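Local structure of gamma-glutamyltransferase 1 Threonine peptidase. MEROPS family T03 (Pseudomonas nitroreducens, 7D9E) at residues A34-G39 and F62-T67; T67-G72 and D165-Y170; M253-Q258 and A274-I279; K282-A287 and K339-V344. The protein forms the large subunit of a gamma-glutamyltranspeptidase, a threonine-dependent N-terminal nucleophile hydrolase that transfers gamma-glutamyl groups from donor substrates to acceptors. One frame throughout, in Å; residues are numbered along the deposited sequence.

All four contacts follow one another along the chain without nesting or crossing. Contact 1 closes a short loop made largely of helix, bringing the start of helix 37-48 against the end of helix 53-67. Contact 2 opens where contact 1 closes, sharing Thr67, and ties the turn after helix 53-67 to helix 165-178 over a gap of some ninety residues. On the far side of the chain's centre from contact 2, contact 3 closes a loop of 15 residues that includes strand 260-264, packing strand 248-257 on helix 271-284. Contact 4 closes a largely helical loop of 51 residues, joining the end of that same helix to helix 334-343. Contacts 3 and 4 touch through Glu283.

Contact 1 (A34-G39 and F62-T67); sequences APDQYG and FTLAVT
The Tyr38 ring has Gln37 CG over the centre of one face, 3.6 Å above the plane, and Asp36 OD2 in plane at its edge; Thr67 approaches obliquely, its CB 3.8 Å from Tyr38 CD2, and the Tyr156 ring of helix 146-159 meets the Tyr38 ring with planes about 60° apart. The ring lies beside the N-cap of helix 37-48, which is Asp36 itself, where that helix starts against the end of helix 53-67. Asp36 CG sits in the crowded position between backbone N and carbonyl carbon (chi1 74°), so that OD1 takes the N-H of Gly39 at 2.8 Å in a nearly straight bond (174°). Asp36 OD2 serves the other helix, receiving Thr67 OG1 at 2.8 Å on its syn lone pair, while a water donates to both Asp36 OD2 and Thr67 O. The helix start would probably stabilise this buried charge. An alanine at Asp36 would remove both bonds, and would probably loosen the first helical turn and its fit to helix 53-67. Tyr38 OH is held by Lys162 N. Leu64 slides past the carboxylate, CD2 3.4 Å from Asp36 OD1, and its CD1 meets Pro35 CG tip to tip at 3.7 Å.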
loop_
_atom_site.group_PDB
_atom_site.type_symbol
_atom_site.label_atom_id
_atom_site.label_comp_id
_atom_site.label_asym_id
_atom_site.label_seq_id
_atom_site.Cartn_x
_atom_site.Cartn_y
_atom_site.Cartn_z
ATOM N N ALA A 34 8.903 10.376 -4.415
ATOM C CA ALA A 34 8.376 10.365 -3.067
ATOM C C ALA A 34 7.038 11.076 -3.018
ATOM O O ALA A 34 6.744 11.937 -3.852
ATOM C CB ALA A 34 9.358 11.044 -2.099
ATOM N N PRO A 35 6.209 10.760 -2.023
ATOM C CA PRO A 35 4.870 11.373 -1.975
ATOM C C PRO A 35 4.844 12.782 -1.443
ATOM O O PRO A 35 3.773 13.410 -1.486
ATOM C CB PRO A 35 4.089 10.431 -1.067
ATOM C CG PRO A 35 5.136 9.893 -0.119
ATOM C CD PRO A 35 6.356 9.687 -1.020
ATOM N N ASP A 36 5.968 13.315 -0.967
ATOM C CA ASP A 36 6.056 14.739 -0.680
ATOM C C ASP A 36 7.482 15.225 -0.884
ATOM O O ASP A 36 8.402 14.439 -1.138
ATOM C CB ASP A 36 5.483 15.123 0.695
ATOM C CG ASP A 36 6.362 14.716 1.881
ATOM O OD1 ASP A 36 7.572 14.428 1.703
ATOM O OD2 ASP A 36 5.840 14.735 3.023
ATOM N N GLN A 37 7.642 16.541 -0.782
ATOM C CA GLN A 37 8.918 17.180 -1.082
ATOM C C GLN A 37 9.990 16.823 -0.062
ATOM O O GLN A 37 11.181 16.863 -0.378
ATOM C CB GLN A 37 8.756 18.697 -1.117
ATOM C CG GLN A 37 8.279 19.267 0.217
ATOM C CD GLN A 37 8.136 20.762 0.200
ATOM O OE1 GLN A 37 7.061 21.295 0.488
ATOM N NE2 GLN A 37 9.224 21.455 -0.065
ATOM N N TYR A 38 9.585 16.506 1.166
ATOM C CA TYR A 38 10.536 16.212 2.236
ATOM C C TYR A 38 11.135 14.830 2.093
ATOM O O TYR A 38 12.351 14.665 2.230
ATOM C CB TYR A 38 9.807 16.360 3.567
ATOM C CG TYR A 38 9.157 17.717 3.710
ATOM C CD1 TYR A 38 9.935 18.864 3.801
ATOM C CD2 TYR A 38 7.770 17.855 3.723
ATOM C CE1 TYR A 38 9.347 20.122 3.934
ATOM C CE2 TYR A 38 7.180 19.110 3.831
ATOM C CZ TYR A 38 7.978 20.229 3.940
ATOM O OH TYR A 38 7.422 21.491 4.070
ATOM N N GLY A 39 10.313 13.827 1.790
ATOM C CA GLY A 39 10.862 12.513 1.505
ATOM C C GLY A 39 11.795 12.532 0.311
ATOM O O GLY A 39 12.829 11.853 0.305
ATOM N N PHE A 62 11.435 7.116 7.653
ATOM C CA PHE A 62 11.292 7.832 8.920
ATOM C C PHE A 62 10.893 9.282 8.690
ATOM O O PHE A 62 10.121 9.845 9.479
ATOM C CB PHE A 62 12.559 7.717 9.763
ATOM C CG PHE A 62 12.712 6.391 10.462
ATOM C CD1 PHE A 62 11.849 6.018 11.470
ATOM C CD2 PHE A 62 13.737 5.529 10.107
ATOM C CE1 PHE A 62 12.013 4.793 12.142
ATOM C CE2 PHE A 62 13.910 4.308 10.769
ATOM C CZ PHE A 62 13.032 3.935 11.760
ATOM N N THR A 63 11.368 9.899 7.596
ATOM C CA THR A 63 10.974 11.278 7.300
ATOM C C THR A 63 9.472 11.383 7.099
ATOM O O THR A 63 8.817 12.257 7.685
ATOM C CB THR A 63 11.715 11.802 6.070
ATOM O OG1 THR A 63 13.099 11.975 6.397
ATOM C CG2 THR A 63 11.181 13.160 5.651
ATOM N N LEU A 64 8.900 10.477 6.301
ATOM C CA LEU A 64 7.465 10.525 6.050
ATOM C C LEU A 64 6.637 10.165 7.281
ATOM O O LEU A 64 5.469 10.568 7.364
ATOM C CB LEU A 64 7.122 9.619 4.874
ATOM C CG LEU A 64 7.773 10.002 3.544
ATOM C CD1 LEU A 64 7.592 8.909 2.478
ATOM C CD2 LEU A 64 7.214 11.322 3.042
ATOM N N ALA A 65 7.208 9.422 8.236
ATOM C CA ALA A 65 6.546 9.183 9.510
ATOM C C ALA A 65 6.353 10.476 10.289
ATOM O O ALA A 65 5.495 10.537 11.185
ATOM C CB ALA A 65 7.363 8.178 10.314
ATOM N N VAL A 66 7.122 11.512 9.950
ATOM C CA VAL A 66 6.958 12.844 10.503
ATOM C C VAL A 66 6.098 13.725 9.601
ATOM O O VAL A 66 5.136 14.345 10.059
ATOM C CB VAL A 66 8.339 13.489 10.746
ATOM C CG1 VAL A 66 8.164 14.900 11.286
ATOM C CG2 VAL A 66 9.178 12.641 11.685
ATOM N N THR A 67 6.431 13.796 8.313
ATOM C CA THR A 67 5.834 14.780 7.420
ATOM C C THR A 67 4.563 14.309 6.737
ATOM O O THR A 67 3.858 15.149 6.169
ATOM C CB THR A 67 6.841 15.241 6.351
ATOM O OG1 THR A 67 7.125 14.156 5.457
ATOM C CG2 THR A 67 8.128 15.737 7.006
HETATM O O HOH W 1 3.682 16.204 3.642
#

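Contact 2 (T67-G72 and D165-Y170); sequences TYPEAG and DQQYQY
Gln167 NE2 is gripped by two acceptors, Thr67 O at 3.0 Å and Glu70 OE1 at 2.9 Å, both lying close to the amide plane. In this way a side chain from the first turn of helix 165-178 secures the C-terminal end of helix 53-67 and the turn that follows it. The bond to Glu70 is the straighter (163°) and uses the syn lone pair of OE1; toward Thr67 O the N-H comes from above the carbonyl plane. At the other end of the amide, Gln167 OE1 accepts from Ala164 N, which fixes the orientation of the group. Gln167 reaches across because CG is anti to its backbone N and the chain stays extended, whereas Glu70 is bent at chi2 (-92°). The two side chains cross at about a right angle, with carboxylate and amide planes 53° apart. Pro69 adds a flank, CD lying 3.5 Å from Gln167 NE2. The second carboxylate oxygen looks elsewhere: Glu70 OE2 forms a salt bridge with Arg186 of the partner chain, and Ala71 packs on Thr1 of that chain, probably the nucleophile as in other T03 threonine peptidases. Two rings border this oxygen. Glu70 OE2 lies 3.7 Å above the centre of one face of Tyr68, and it meets the edge of Tyr170 near the ring plane, 4.3 Å from CD2.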
loop_
_atom_site.group_PDB
_atom_site.type_symbol
_atom_site.label_atom_id
_atom_site.label_comp_id
_atom_site.label_asym_id
_atom_site.label_seq_id
_atom_site.Cartn_x
_atom_site.Cartn_y
_atom_site.Cartn_z
ATOM N N THR A 67 6.431 13.796 8.313
ATOM C CA THR A 67 5.834 14.780 7.420
ATOM C C THR A 67 4.563 14.309 6.737
ATOM O O THR A 67 3.858 15.149 6.169
ATOM C CB THR A 67 6.841 15.241 6.351
ATOM O OG1 THR A 67 7.125 14.156 5.457
ATOM C CG2 THR A 67 8.128 15.737 7.006
ATOM N N TYR A 68 4.246 13.003 6.787
ATOM C CA TYR A 68 3.106 12.589 5.985
ATOM C C TYR A 68 2.364 11.665 7.020
ATOM O O TYR A 68 2.103 10.493 6.728
ATOM C CB TYR A 68 3.591 11.735 4.864
ATOM C CG TYR A 68 2.704 11.606 3.639
ATOM C CD1 TYR A 68 2.825 12.549 2.642
ATOM C CD2 TYR A 68 1.646 10.743 3.559
ATOM C CE1 TYR A 68 2.068 12.503 1.502
ATOM C CE2 TYR A 68 0.825 10.721 2.421
ATOM C CZ TYR A 68 1.051 11.620 1.407
ATOM O OH TYR A 68 0.276 11.666 0.265
ATOM N N PRO A 69 2.034 12.170 8.219
ATOM C CA PRO A 69 1.511 11.286 9.285
ATOM C C PRO A 69 0.166 10.632 8.977
ATOM O O PRO A 69 -0.246 9.699 9.706
ATOM C CB PRO A 69 1.372 12.232 10.489
ATOM C CG PRO A 69 1.256 13.592 9.889
ATOM C CD PRO A 69 2.177 13.552 8.686
ATOM N N GLU A 70 -0.545 11.086 7.950
ATOM C CA GLU A 70 -1.758 10.388 7.557
ATOM C C GLU A 70 -1.469 8.957 7.130
ATOM O O GLU A 70 -2.377 8.113 7.166
ATOM C CB GLU A 70 -2.487 11.169 6.466
ATOM C CG GLU A 70 -1.702 11.430 5.196
ATOM C CD GLU A 70 -0.944 12.754 5.181
ATOM O OE1 GLU A 70 -0.262 13.078 6.187
ATOM O OE2 GLU A 70 -1.050 13.474 4.153
ATOM N N ALA A 71 -0.231 8.657 6.730
ATOM C CA ALA A 71 0.089 7.347 6.183
ATOM C C ALA A 71 1.507 6.887 6.495
ATOM O O ALA A 71 1.699 5.752 6.934
ATOM C CB ALA A 71 -0.154 7.334 4.672
ATOM N N GLY A 72 2.506 7.742 6.275
ATOM C CA GLY A 72 3.833 7.435 6.774
ATOM C C GLY A 72 3.786 7.278 8.276
ATOM O O GLY A 72 2.995 7.939 8.951
ATOM N N ASP A 165 -2.346 21.344 1.717
ATOM C CA ASP A 165 -3.799 21.501 1.649
ATOM C C ASP A 165 -4.505 20.146 1.636
ATOM O O ASP A 165 -5.496 19.942 2.337
ATOM C CB ASP A 165 -4.204 22.302 0.407
ATOM C CG ASP A 165 -3.838 23.783 0.494
ATOM O OD1 ASP A 165 -3.429 24.260 1.568
ATOM O OD2 ASP A 165 -3.966 24.476 -0.535
ATOM N N GLN A 166 -4.033 19.208 0.800
ATOM C CA GLN A 166 -4.702 17.914 0.732
ATOM C C GLN A 166 -4.568 17.168 2.047
ATOM O O GLN A 166 -5.489 16.450 2.464
ATOM C CB GLN A 166 -4.112 17.061 -0.406
ATOM N N GLN A 167 -3.430 17.343 2.723
ATOM C CA GLN A 167 -3.199 16.711 4.009
ATOM C C GLN A 167 -4.205 17.206 5.041
ATOM O O GLN A 167 -4.743 16.423 5.844
ATOM C CB GLN A 167 -1.775 17.069 4.430
ATOM C CG GLN A 167 -1.310 16.490 5.712
ATOM C CD GLN A 167 0.157 16.756 5.918
ATOM O OE1 GLN A 167 0.635 17.874 5.692
ATOM N NE2 GLN A 167 0.909 15.707 6.236
ATOM N N TYR A 168 -4.472 18.509 5.039
ATOM C CA TYR A 168 -5.470 19.053 5.943
ATOM C C TYR A 168 -6.858 18.503 5.633
ATOM O O TYR A 168 -7.638 18.216 6.550
ATOM C CB TYR A 168 -5.463 20.574 5.862
ATOM C CG TYR A 168 -6.470 21.239 6.772
ATOM C CD1 TYR A 168 -6.298 21.215 8.153
ATOM C CD2 TYR A 168 -7.579 21.855 6.259
ATOM C CE1 TYR A 168 -7.210 21.849 8.980
ATOM C CE2 TYR A 168 -8.510 22.485 7.097
ATOM C CZ TYR A 168 -8.293 22.456 8.449
ATOM O OH TYR A 168 -9.203 23.077 9.292
ATOM N N GLN A 169 -7.201 18.373 4.348
ATOM C CA GLN A 169 -8.488 17.778 4.007
ATOM C C GLN A 169 -8.622 16.352 4.531
ATOM O O GLN A 169 -9.686 15.970 5.029
ATOM C CB GLN A 169 -8.712 17.832 2.498
ATOM C CG GLN A 169 -8.834 19.256 1.972
ATOM C CD GLN A 169 -9.963 20.040 2.642
ATOM O OE1 GLN A 169 -11.075 19.530 2.834
ATOM N NE2 GLN A 169 -9.669 21.273 3.020
ATOM N N TYR A 170 -7.561 15.541 4.426
ATOM C CA TYR A 170 -7.612 14.218 5.042
ATOM C C TYR A 170 -7.757 14.307 6.546
ATOM O O TYR A 170 -8.466 13.498 7.156
ATOM C CB TYR A 170 -6.381 13.399 4.668
ATOM C CG TYR A 170 -6.266 13.209 3.177
ATOM C CD1 TYR A 170 -7.393 12.940 2.411
ATOM C CD2 TYR A 170 -5.049 13.297 2.538
ATOM C CE1 TYR A 170 -7.309 12.765 1.046
ATOM C CE2 TYR A 170 -4.953 13.122 1.160
ATOM C CZ TYR A 170 -6.087 12.857 0.427
ATOM O OH TYR A 170 -5.996 12.684 -0.937
#

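Contact 3 (M253-Q258 and A274-I279); sequences MRIDWQ and ALAQLI
Ile255 leans on the helix with its whole side chain. Its CD1 comes within 3.4 Å of Ala276 N, CG1 rests 3.8 Å from Ala276 CB, and CG2 reaches across to Ile279 CD1 at 4.2 Å. The first torsion allows this, for CG1 stands anti to the carbonyl carbon and CG2 anti to the backbone N, one branch for each of two successive helical turns; Leu275 CB also borders Ile255 CD1. Two residues along the strand, Trp257 turns a ring face to the same helix. Ile279 CG2 lies over its five-membered ring, 4.2 Å from the centroid and 23° off the normal, a CH-pi contact in which the two side chains cross at about a right angle. Met253, Ile255 and Trp257 all direct their CB toward the helix, in the alternation expected of a strand. Here the strand of an antiparallel sheet is covered by a helix running almost parallel to it (12°, axes 8.8 Å apart), consistent with one alpha layer over a beta sheet in the alpha-beta-beta-alpha fold of N-terminal nucleophile hydrolases. Leu262, on the neighbouring strand 260-264, touches both Trp257 and Ile279, and Tyr109 of the partner chain meets the indole edge-to-face. Asp256 points away from the helix and is held side-on by Arg254, whose NE donates to OD2 at 2.6 Å; Asp256 OD1 is also hydrogen-bonded to Thr261 OG1.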
loop_
_atom_site.group_PDB
_atom_site.type_symbol
_atom_site.label_atom_id
_atom_site.label_comp_id
_atom_site.label_asym_id
_atom_site.label_seq_id
_atom_site.Cartn_x
_atom_site.Cartn_y
_atom_site.Cartn_z
ATOM N N MET A 253 6.610 -12.385 -5.364
ATOM C CA MET A 253 5.855 -12.876 -6.511
ATOM C C MET A 253 6.590 -12.470 -7.782
ATOM O O MET A 253 7.005 -11.318 -7.916
ATOM C CB MET A 253 4.454 -12.269 -6.518
ATOM C CG MET A 253 3.695 -12.512 -7.808
ATOM S SD MET A 253 3.260 -14.237 -8.098
ATOM C CE MET A 253 2.454 -14.525 -6.527
ATOM N N ARG A 254 6.780 -13.422 -8.700
ATOM C CA ARG A 254 7.408 -13.165 -9.992
ATOM C C ARG A 254 6.416 -13.438 -11.110
ATOM O O ARG A 254 5.843 -14.529 -11.189
ATOM C CB ARG A 254 8.637 -14.057 -10.170
ATOM C CG ARG A 254 9.230 -13.989 -11.566
ATOM C CD ARG A 254 10.403 -14.927 -11.787
ATOM N NE ARG A 254 10.774 -14.901 -13.190
ATOM C CZ ARG A 254 12.007 -15.065 -13.663
ATOM N NH1 ARG A 254 13.027 -15.269 -12.839
ATOM N NH2 ARG A 254 12.217 -15.015 -14.973
ATOM N N ILE A 255 6.276 -12.464 -12.008
ATOM C CA ILE A 255 5.363 -12.512 -13.142
ATOM C C ILE A 255 6.162 -12.142 -14.391
ATOM O O ILE A 255 6.765 -11.066 -14.457
ATOM C CB ILE A 255 4.187 -11.537 -12.927
ATOM C CG1 ILE A 255 3.423 -11.896 -11.649
ATOM C CG2 ILE A 255 3.260 -11.504 -14.173
ATOM C CD1 ILE A 255 2.671 -10.725 -11.067
ATOM N N ASP A 256 6.156 -13.021 -15.386
ATOM C CA ASP A 256 6.884 -12.782 -16.621
ATOM C C ASP A 256 5.921 -12.531 -17.771
ATOM O O ASP A 256 4.955 -13.275 -17.948
ATOM C CB ASP A 256 7.741 -14.005 -16.938
ATOM C CG ASP A 256 8.956 -14.115 -16.035
ATOM O OD1 ASP A 256 10.006 -13.537 -16.369
ATOM O OD2 ASP A 256 8.846 -14.762 -14.981
ATOM N N TRP A 257 6.206 -11.508 -18.572
ATOM C CA TRP A 257 5.435 -11.322 -19.796
ATOM C C TRP A 257 6.259 -10.464 -20.747
ATOM O O TRP A 257 6.966 -9.552 -20.308
ATOM C CB TRP A 257 4.082 -10.646 -19.492
ATOM C CG TRP A 257 4.103 -9.165 -19.406
ATOM C CD1 TRP A 257 3.598 -8.308 -20.339
ATOM C CD2 TRP A 257 4.671 -8.343 -18.380
ATOM N NE1 TRP A 257 3.801 -7.021 -19.950
ATOM C CE2 TRP A 257 4.458 -7.006 -18.753
ATOM C CE3 TRP A 257 5.321 -8.606 -17.172
ATOM C CZ2 TRP A 257 4.888 -5.933 -17.976
ATOM C CZ3 TRP A 257 5.755 -7.545 -16.407
ATOM C CH2 TRP A 257 5.532 -6.217 -16.810
ATOM N N GLN A 258 6.192 -10.799 -22.037
ATOM C CA GLN A 258 6.827 -10.002 -23.096
ATOM C C GLN A 258 8.305 -9.719 -22.807
ATOM O O GLN A 258 8.836 -8.665 -23.176
ATOM C CB GLN A 258 6.061 -8.697 -23.356
ATOM C CG GLN A 258 4.637 -8.893 -23.876
ATOM C CD GLN A 258 4.597 -9.549 -25.246
ATOM N N ALA A 274 -3.234 -11.156 -7.722
ATOM C CA ALA A 274 -4.087 -10.344 -8.583
ATOM C C ALA A 274 -3.355 -9.915 -9.847
ATOM O O ALA A 274 -3.892 -10.050 -10.949
ATOM C CB ALA A 274 -4.615 -9.129 -7.832
ATOM N N LEU A 275 -2.140 -9.369 -9.713
ATOM C CA LEU A 275 -1.409 -8.929 -10.902
ATOM C C LEU A 275 -1.061 -10.096 -11.818
ATOM O O LEU A 275 -1.112 -9.955 -13.042
ATOM C CB LEU A 275 -0.158 -8.134 -10.516
ATOM C CG LEU A 275 -0.487 -6.718 -10.035
ATOM C CD1 LEU A 275 0.654 -6.120 -9.256
ATOM C CD2 LEU A 275 -0.826 -5.839 -11.223
ATOM N N ALA A 276 -0.702 -11.256 -11.252
ATOM C CA ALA A 276 -0.422 -12.411 -12.104
ATOM C C ALA A 276 -1.652 -12.760 -12.935
ATOM O O ALA A 276 -1.551 -13.026 -14.142
ATOM C CB ALA A 276 0.006 -13.595 -11.237
ATOM N N GLN A 277 -2.839 -12.661 -12.314
ATOM C CA GLN A 277 -4.078 -12.960 -13.022
ATOM C C GLN A 277 -4.453 -11.850 -13.997
ATOM O O GLN A 277 -4.880 -12.130 -15.127
ATOM C CB GLN A 277 -5.206 -13.199 -12.022
ATOM C CG GLN A 277 -5.009 -14.482 -11.214
ATOM C CD GLN A 277 -6.162 -14.762 -10.279
ATOM O OE1 GLN A 277 -7.027 -13.924 -10.065
ATOM N NE2 GLN A 277 -6.175 -15.955 -9.696
ATOM N N LEU A 278 -4.333 -10.587 -13.569
ATOM C CA LEU A 278 -4.702 -9.470 -14.440
ATOM C C LEU A 278 -3.835 -9.454 -15.692
ATOM O O LEU A 278 -4.341 -9.348 -16.823
ATOM C CB LEU A 278 -4.566 -8.148 -13.692
ATOM C CG LEU A 278 -5.612 -7.898 -12.606
ATOM C CD1 LEU A 278 -5.052 -6.868 -11.625
ATOM C CD2 LEU A 278 -6.966 -7.460 -13.127
ATOM N N ILE A 279 -2.515 -9.554 -15.509
ATOM C CA ILE A 279 -1.596 -9.536 -16.644
ATOM C C ILE A 279 -1.777 -10.781 -17.499
ATOM O O ILE A 279 -1.850 -10.709 -18.733
ATOM C CB ILE A 279 -0.145 -9.378 -16.152
ATOM C CG1 ILE A 279 0.036 -8.002 -15.510
ATOM C CG2 ILE A 279 0.844 -9.627 -17.272
ATOM C CD1 ILE A 279 1.318 -7.863 -14.722
#

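Contact 4 (K282-A287 and K339-V344); sequences KEQRAA and KRAGEV
Hydrogen bonding across this contact comes from a single nitrogen. Arg285 NH1 donates to Ala341 O at 2.8 Å (156°), lying in the plane of that carbonyl, and more weakly to Val344 O at 3.0 Å. Ala341 O also accepts the backbone N-H of Val344, so two donors meet it at the C-terminal end of helix 334-343. The arginine gets there by curling: chi1, chi2 and chi3 all lie near -60°, which swings the guanidinium back over the helix end. An ionic pair lies beside these bonds, for Arg285 NE forms a salt bridge with Asp288 OD2. Apolar contact is made where Gln284 CB comes to only 3.5 Å from Ala341 CB. Val344 CG1 makes a separate van der Waals contact over one face of the guanidinium, 4.2 Å above its plane. A methionine at Arg285 would lose both carbonyl bonds and the pairing with Asp288, and would probably leave the end of helix 334-343 less firmly held to helix 271-284. A positive charge set at a C-terminal helix end, where carbonyls collect, is likely to be favoured electrostatically, with Asp288 offsetting part of it.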
loop_
_atom_site.group_PDB
_atom_site.type_symbol
_atom_site.label_atom_id
_atom_site.label_comp_id
_atom_site.label_asym_id
_atom_site.label_seq_id
_atom_site.Cartn_x
_atom_site.Cartn_y
_atom_site.Cartn_z
ATOM N N LYS A 282 -5.106 -10.612 -19.405
ATOM C CA LYS A 282 -5.073 -9.619 -20.475
ATOM C C LYS A 282 -4.257 -10.118 -21.660
ATOM O O LYS A 282 -4.631 -9.900 -22.822
ATOM C CB LYS A 282 -4.527 -8.276 -19.984
ATOM C CG LYS A 282 -4.413 -7.258 -21.107
ATOM C CD LYS A 282 -4.089 -5.882 -20.573
ATOM C CE LYS A 282 -4.387 -4.820 -21.624
ATOM N NZ LYS A 282 -3.583 -5.064 -22.852
ATOM N N GLU A 283 -3.129 -10.788 -21.390
ATOM C CA GLU A 283 -2.331 -11.349 -22.477
ATOM C C GLU A 283 -3.111 -12.415 -23.239
ATOM O O GLU A 283 -3.058 -12.473 -24.473
ATOM C CB GLU A 283 -1.016 -11.916 -21.945
ATOM C CG GLU A 283 -0.068 -10.867 -21.353
ATOM C CD GLU A 283 0.735 -10.088 -22.388
ATOM O OE1 GLU A 283 1.751 -10.619 -22.891
ATOM O OE2 GLU A 283 0.371 -8.927 -22.668
ATOM N N GLN A 284 -3.833 -13.279 -22.514
ATOM C CA GLN A 284 -4.632 -14.309 -23.168
ATOM C C GLN A 284 -5.683 -13.702 -24.081
ATOM O O GLN A 284 -6.026 -14.292 -25.110
ATOM C CB GLN A 284 -5.315 -15.158 -22.096
ATOM C CG GLN A 284 -4.437 -16.219 -21.487
ATOM C CD GLN A 284 -3.758 -17.085 -22.521
ATOM O OE1 GLN A 284 -4.422 -17.752 -23.315
ATOM N NE2 GLN A 284 -2.430 -17.054 -22.543
ATOM N N ARG A 285 -6.209 -12.535 -23.715
ATOM C CA ARG A 285 -7.256 -11.853 -24.471
ATOM C C ARG A 285 -6.710 -10.748 -25.374
ATOM O O ARG A 285 -7.430 -9.792 -25.670
ATOM C CB ARG A 285 -8.333 -11.299 -23.530
ATOM C CG ARG A 285 -9.025 -12.335 -22.638
ATOM C CD ARG A 285 -9.601 -13.489 -23.454
ATOM N NE ARG A 285 -10.633 -13.079 -24.413
ATOM C CZ ARG A 285 -11.934 -13.364 -24.327
ATOM N NH1 ARG A 285 -12.420 -14.115 -23.345
ATOM N NH2 ARG A 285 -12.755 -12.932 -25.278
ATOM N N ALA A 286 -5.479 -10.893 -25.867
ATOM C CA ALA A 286 -4.872 -9.836 -26.667
ATOM C C ALA A 286 -5.699 -9.519 -27.905
ATOM O O ALA A 286 -5.776 -8.360 -28.322
ATOM C CB ALA A 286 -3.454 -10.226 -27.083
ATOM N N ALA A 287 -6.324 -10.527 -28.516
ATOM C CA ALA A 287 -7.090 -10.234 -29.725
ATOM C C ALA A 287 -8.253 -9.287 -29.435
ATOM O O ALA A 287 -8.621 -8.478 -30.299
ATOM C CB ALA A 287 -7.587 -11.519 -30.388
ATOM N N LYS A 339 -8.141 -20.628 -18.486
ATOM C CA LYS A 339 -9.549 -20.934 -18.244
ATOM C C LYS A 339 -10.317 -19.695 -17.800
ATOM O O LYS A 339 -11.411 -19.411 -18.299
ATOM C CB LYS A 339 -9.673 -22.051 -17.202
ATOM C CG LYS A 339 -11.102 -22.491 -16.951
ATOM N N ARG A 340 -9.759 -18.939 -16.856
ATOM C CA ARG A 340 -10.453 -17.752 -16.371
ATOM C C ARG A 340 -10.549 -16.695 -17.459
ATOM O O ARG A 340 -11.551 -15.977 -17.545
ATOM C CB ARG A 340 -9.750 -17.188 -15.132
ATOM C CG ARG A 340 -9.776 -18.152 -13.968
ATOM C CD ARG A 340 -11.184 -18.312 -13.424
ATOM N NE ARG A 340 -11.485 -17.370 -12.346
ATOM C CZ ARG A 340 -12.665 -17.282 -11.741
ATOM N NH1 ARG A 340 -13.685 -18.033 -12.136
ATOM N NH2 ARG A 340 -12.819 -16.448 -10.727
ATOM N N ALA A 341 -9.514 -16.584 -18.298
ATOM C CA ALA A 341 -9.569 -15.654 -19.420
ATOM C C ALA A 341 -10.718 -15.994 -20.351
ATOM O O ALA A 341 -11.328 -15.095 -20.939
ATOM C CB ALA A 341 -8.259 -15.689 -20.198
ATOM N N GLY A 342 -11.026 -17.281 -20.501
ATOM C CA GLY A 342 -12.136 -17.688 -21.341
ATOM C C GLY A 342 -13.482 -17.189 -20.875
ATOM O O GLY A 342 -14.419 -17.119 -21.686
ATOM N N GLU A 343 -13.602 -16.833 -19.592
ATOM C CA GLU A 343 -14.863 -16.358 -19.041
ATOM C C GLU A 343 -15.145 -14.907 -19.406
ATOM O O GLU A 343 -16.302 -14.477 -19.344
ATOM C CB GLU A 343 -14.837 -16.423 -17.511
ATOM C CG GLU A 343 -14.707 -17.814 -16.923
ATOM C CD GLU A 343 -14.811 -17.803 -15.406
ATOM O OE1 GLU A 343 -15.423 -16.859 -14.828
ATOM O OE2 GLU A 343 -14.264 -18.729 -14.782
ATOM N N VAL A 344 -14.106 -14.145 -19.749
ATOM C CA VAL A 344 -14.270 -12.730 -20.042
ATOM C C VAL A 344 -15.220 -12.557 -21.216
ATOM O O VAL A 344 -15.050 -13.168 -22.280
ATOM C CB VAL A 344 -12.902 -12.101 -20.335
ATOM C CG1 VAL A 344 -13.063 -10.711 -20.959
ATOM C CG2 VAL A 344 -12.081 -12.027 -19.057
#